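Local coordinates for probable M18 family aminopeptidase 1 (Thermotoga maritima, PDB 2GLF), which probably acts as a zinc-dependent metallopeptidase of the M18 family, removing amino acids from the N-termini of peptides, at residues 125-137 against 148-162. Numbering follows the deposited sequence.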
# COMPACT_ATOMS: atom_id res chain seq x y z
N TYR A 125 -14.26 19.13 16.07
CA TYR A 125 -15.42 19.10 15.20
C TYR A 125 -16.66 19.46 16.01
O TYR A 125 -17.72 19.75 15.45
CB TYR A 125 -15.59 17.74 14.51
CG TYR A 125 -15.67 16.55 15.43
CD1 TYR A 125 -14.55 15.75 15.65
CD2 TYR A 125 -16.86 16.19 16.05
CE1 TYR A 125 -14.62 14.62 16.47
CE2 TYR A 125 -16.95 15.07 16.87
CZ TYR A 125 -15.82 14.29 17.08
OH TYR A 125 -15.90 13.16 17.86
N HIS A 126 -16.53 19.46 17.34
CA HIS A 126 -17.63 19.81 18.23
C HIS A 126 -17.98 21.29 18.09
O HIS A 126 -19.15 21.67 18.17
CB HIS A 126 -17.26 19.59 19.70
CG HIS A 126 -17.26 18.16 20.15
ND1 HIS A 126 -18.23 17.26 19.78
CD2 HIS A 126 -16.43 17.50 20.99
CE1 HIS A 126 -18.00 16.10 20.38
NE2 HIS A 126 -16.91 16.22 21.12
N TRP A 127 -16.96 22.11 17.88
CA TRP A 127 -17.09 23.56 17.81
C TRP A 127 -17.55 24.18 16.50
O TRP A 127 -17.55 25.40 16.36
CB TRP A 127 -15.77 24.20 18.26
CG TRP A 127 -15.38 23.73 19.63
CD1 TRP A 127 -14.94 22.47 19.97
CD2 TRP A 127 -15.55 24.44 20.86
NE1 TRP A 127 -14.84 22.36 21.34
CE2 TRP A 127 -15.21 23.56 21.91
CE3 TRP A 127 -15.96 25.74 21.17
CZ2 TRP A 127 -15.27 23.94 23.25
CZ3 TRP A 127 -16.02 26.11 22.51
CH2 TRP A 127 -15.68 25.22 23.53
N LEU A 128 -17.97 23.35 15.55
CA LEU A 128 -18.45 23.88 14.28
C LEU A 128 -19.99 23.93 14.26
O LEU A 128 -20.66 23.01 14.74
CB LEU A 128 -17.92 23.03 13.13
CG LEU A 128 -16.40 23.10 12.98
CD1 LEU A 128 -15.91 21.99 12.08
CD2 LEU A 128 -16.00 24.46 12.42
N SER A 129 -20.52 25.02 13.70
CA SER A 129 -21.97 25.25 13.60
C SER A 129 -22.68 25.08 14.95
O SER A 129 -23.61 24.28 15.09
CB SER A 129 -22.60 24.33 12.55
OG SER A 129 -22.16 24.67 11.24
N ILE A 130 -22.22 25.85 15.92
CA ILE A 130 -22.76 25.82 17.27
C ILE A 130 -22.68 27.25 17.81
O ILE A 130 -21.65 27.91 17.65
CB ILE A 130 -21.93 24.82 18.13
CG1 ILE A 130 -22.66 23.48 18.16
CG2 ILE A 130 -21.65 25.35 19.52
CD1 ILE A 130 -21.84 22.33 18.75
N PRO A 131 -23.76 27.76 18.42
CA PRO A 131 -23.73 29.12 18.96
C PRO A 131 -22.67 29.30 20.04
O PRO A 131 -22.55 28.48 20.95
CB PRO A 131 -25.16 29.33 19.48
CG PRO A 131 -25.59 27.96 19.85
CD PRO A 131 -25.06 27.12 18.71
N LEU A 132 -21.89 30.37 19.93
CA LEU A 132 -20.83 30.65 20.90
C LEU A 132 -21.02 31.98 21.62
O LEU A 132 -21.71 32.87 21.14
CB LEU A 132 -19.45 30.70 20.21
CG LEU A 132 -18.75 29.54 19.49
CD1 LEU A 132 -19.06 28.21 20.17
CD2 LEU A 132 -19.19 29.52 18.06
N GLU A 133 -20.37 32.09 22.78
CA GLU A 133 -20.38 33.29 23.61
C GLU A 133 -18.94 33.78 23.78
O GLU A 133 -18.02 32.97 23.93
CB GLU A 133 -20.95 32.99 25.00
CG GLU A 133 -22.41 32.66 25.05
CD GLU A 133 -22.88 32.39 26.47
OE1 GLU A 133 -22.61 33.24 27.35
OE2 GLU A 133 -23.52 31.34 26.71
N ILE A 134 -18.73 35.09 23.76
CA ILE A 134 -17.40 35.64 23.97
C ILE A 134 -17.30 36.08 25.44
O ILE A 134 -18.25 36.65 25.97
CB ILE A 134 -17.15 36.87 23.08
CG1 ILE A 134 -16.82 36.44 21.66
CG2 ILE A 134 -16.00 37.68 23.62
CD1 ILE A 134 -16.65 37.62 20.73
N HIS A 135 -16.18 35.80 26.08
CA HIS A 135 -15.99 36.18 27.48
C HIS A 135 -14.53 36.48 27.79
O HIS A 135 -13.63 35.77 27.35
CB HIS A 135 -16.45 35.05 28.40
CG HIS A 135 -17.94 34.95 28.53
ND1 HIS A 135 -18.70 35.94 29.09
CD2 HIS A 135 -18.80 33.95 28.21
CE1 HIS A 135 -19.97 35.57 29.10
NE2 HIS A 135 -20.05 34.37 28.57
N GLY A 136 -14.28 37.54 28.55
CA GLY A 136 -12.91 37.87 28.88
C GLY A 136 -12.67 39.28 29.36
O GLY A 136 -13.53 39.89 30.00
N VAL A 137 -11.49 39.80 29.06
CA VAL A 137 -11.12 41.14 29.48
C VAL A 137 -10.02 41.74 28.58
O VAL A 137 -9.21 41.01 28.02
CB VAL A 137 -10.65 41.12 30.95
CG1 VAL A 137 -9.53 40.12 31.12
CG2 VAL A 137 -10.20 42.50 31.37
N ILE A 148 -15.67 41.90 29.02
CA ILE A 148 -16.41 41.51 27.82
C ILE A 148 -17.30 40.29 28.06
O ILE A 148 -16.84 39.24 28.52
CB ILE A 148 -15.44 41.20 26.65
CG1 ILE A 148 -14.69 42.46 26.25
CG2 ILE A 148 -16.22 40.67 25.45
CD1 ILE A 148 -15.60 43.56 25.76
N HIS A 149 -18.59 40.45 27.76
CA HIS A 149 -19.57 39.38 27.90
C HIS A 149 -20.62 39.52 26.81
O HIS A 149 -21.65 40.16 27.01
CB HIS A 149 -20.23 39.45 29.27
CG HIS A 149 -19.26 39.32 30.40
ND1 HIS A 149 -18.62 38.13 30.71
CD2 HIS A 149 -18.79 40.23 31.28
CE1 HIS A 149 -17.80 38.32 31.72
NE2 HIS A 149 -17.88 39.59 32.09
N ILE A 150 -20.35 38.93 25.66
CA ILE A 150 -21.27 38.99 24.54
C ILE A 150 -21.78 37.60 24.21
O ILE A 150 -20.99 36.67 24.07
CB ILE A 150 -20.58 39.57 23.31
CG1 ILE A 150 -19.82 40.84 23.71
CG2 ILE A 150 -21.62 39.88 22.24
CD1 ILE A 150 -19.07 41.49 22.57
N GLY A 151 -23.10 37.47 24.10
CA GLY A 151 -23.73 36.18 23.81
C GLY A 151 -24.33 35.68 25.11
O GLY A 151 -25.10 34.72 25.15
N ASP A 152 -23.96 36.39 26.17
CA ASP A 152 -24.38 36.12 27.54
C ASP A 152 -25.90 36.20 27.73
O ASP A 152 -26.55 35.22 28.10
CB ASP A 152 -23.70 37.15 28.45
CG ASP A 152 -23.31 36.58 29.78
OD1 ASP A 152 -22.74 37.34 30.60
OD2 ASP A 152 -23.57 35.38 30.02
N LYS A 153 -26.45 37.39 27.47
CA LYS A 153 -27.87 37.66 27.62
C LYS A 153 -28.60 37.47 26.31
O LYS A 153 -28.00 37.50 25.24
CB LYS A 153 -28.04 39.09 28.12
CG LYS A 153 -27.24 39.39 29.38
CD LYS A 153 -26.70 40.82 29.39
CE LYS A 153 -25.72 41.06 28.23
NZ LYS A 153 -24.52 40.15 28.24
N PRO A 154 -29.93 37.29 26.36
CA PRO A 154 -30.72 37.10 25.15
C PRO A 154 -30.84 38.31 24.21
O PRO A 154 -31.15 38.14 23.03
CB PRO A 154 -32.07 36.65 25.70
CG PRO A 154 -32.15 37.37 27.00
CD PRO A 154 -30.77 37.18 27.56
N GLU A 155 -30.58 39.51 24.70
CA GLU A 155 -30.67 40.69 23.84
C GLU A 155 -29.49 40.76 22.88
O GLU A 155 -29.66 41.07 21.70
CB GLU A 155 -30.72 41.98 24.66
CG GLU A 155 -29.50 42.22 25.53
CD GLU A 155 -29.69 41.72 26.95
OE1 GLU A 155 -30.28 40.63 27.13
OE2 GLU A 155 -29.25 42.42 27.88
N ASP A 156 -28.28 40.48 23.38
CA ASP A 156 -27.10 40.52 22.53
C ASP A 156 -26.97 39.28 21.65
O ASP A 156 -27.62 38.27 21.89
CB ASP A 156 -25.83 40.74 23.39
CG ASP A 156 -25.76 39.82 24.59
OD1 ASP A 156 -26.78 39.68 25.29
OD2 ASP A 156 -24.68 39.24 24.84
N PRO A 157 -26.14 39.36 20.59
CA PRO A 157 -25.95 38.23 19.68
C PRO A 157 -25.02 37.13 20.18
O PRO A 157 -24.53 37.18 21.30
CB PRO A 157 -25.39 38.91 18.43
CG PRO A 157 -24.49 39.94 19.04
CD PRO A 157 -25.36 40.53 20.14
N VAL A 158 -24.81 36.14 19.33
CA VAL A 158 -23.90 35.04 19.64
C VAL A 158 -22.97 34.94 18.44
O VAL A 158 -23.11 35.69 17.47
CB VAL A 158 -24.66 33.70 19.82
CG1 VAL A 158 -25.66 33.81 20.94
CG2 VAL A 158 -25.33 33.30 18.52
N PHE A 159 -22.02 34.01 18.48
CA PHE A 159 -21.12 33.85 17.36
C PHE A 159 -21.11 32.42 16.86
O PHE A 159 -21.77 31.55 17.43
CB PHE A 159 -19.72 34.30 17.76
CG PHE A 159 -19.68 35.69 18.30
CD1 PHE A 159 -20.06 35.94 19.61
CD2 PHE A 159 -19.34 36.76 17.48
CE1 PHE A 159 -20.10 37.24 20.10
CE2 PHE A 159 -19.38 38.07 17.96
CZ PHE A 159 -19.76 38.30 19.27
N THR A 160 -20.38 32.16 15.78
CA THR A 160 -20.31 30.82 15.23
C THR A 160 -19.11 30.62 14.35
O THR A 160 -18.47 31.57 13.90
CB THR A 160 -21.52 30.48 14.33
OG1 THR A 160 -22.65 31.25 14.74
CG2 THR A 160 -21.85 29.01 14.43
N ILE A 161 -18.82 29.34 14.11
CA ILE A 161 -17.76 28.93 13.22
C ILE A 161 -18.58 27.97 12.36
O ILE A 161 -18.71 26.80 12.69
CB ILE A 161 -16.65 28.17 13.97
CG1 ILE A 161 -16.10 29.03 15.11
CG2 ILE A 161 -15.53 27.81 13.00
CD1 ILE A 161 -15.11 28.32 16.00
N PRO A 162 -19.17 28.48 11.27
CA PRO A 162 -20.00 27.69 10.35
C PRO A 162 -19.24 26.58 9.63
O PRO A 162 -18.27 26.85 8.93
CB PRO A 162 -20.53 28.74 9.38
CG PRO A 162 -19.40 29.75 9.34
CD PRO A 162 -19.02 29.87 10.79
O HOH W 1 -19.46 27.45 15.87
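Where Glu133 meets Asp152, a single carboxylate oxygen serves two donors: Glu133 OE1 accepts from His135 NE2 at 3.1 Å and forms a salt bridge with Lys31. The histidine comes from above the carboxylate plane. Asp152 OD2 lies 3.6 Å from the same Glu133 OE1, a like-charge approach that Lys31, weakly paired with Asp152 as well, would be expected to soften. The other nitrogen of that imidazole is engaged too, His135 ND1 standing 2.7 Å from His149 ND1 in a hydrogen bond whose donor may be either ring. The two rings meet rim to rim, their planes 55° apart. An alanine in place of Glu133 would probably leave Lys31 without this partner and His135 NE2 without its acceptor, the ring then held in its rotation mainly by the bond to His149.

His135 and His149, a non-hydrogen-bonded pair, put their side chains on one face of the β-hairpin of strands 132-139 and 145-150, where Met35 of helix 33-45 packs against both. Strand 145-150 is outermost, within this chain, in a six-stranded antiparallel sheet distinct from the mixed sheet of the metal-binding domain; with Ile150 on Met238 of a second subunit, this is consistent with the dimerisation domain of M18 aminopeptidases. Paired backbone bonds join Ile134 to Ile150 and Gly136 to Ile148. On the other face, Ile134 divides its branches: CG2, anti to the backbone N, lies 3.5 Å from Ile148 CG2, while CG1 carries CD1 over the Phe159 ring, a CH-π contact with CD1 3.7 Å from the centroid.

Beyond the hairpin, the chain loops back so that Leu132 and Phe159 form a single antiparallel bridge, Leu132 N to Phe159 O measuring 2.8 Å. Farther along, a nearly straight bond runs from Ser129 N to Ile161 O (2.7 Å, 174°).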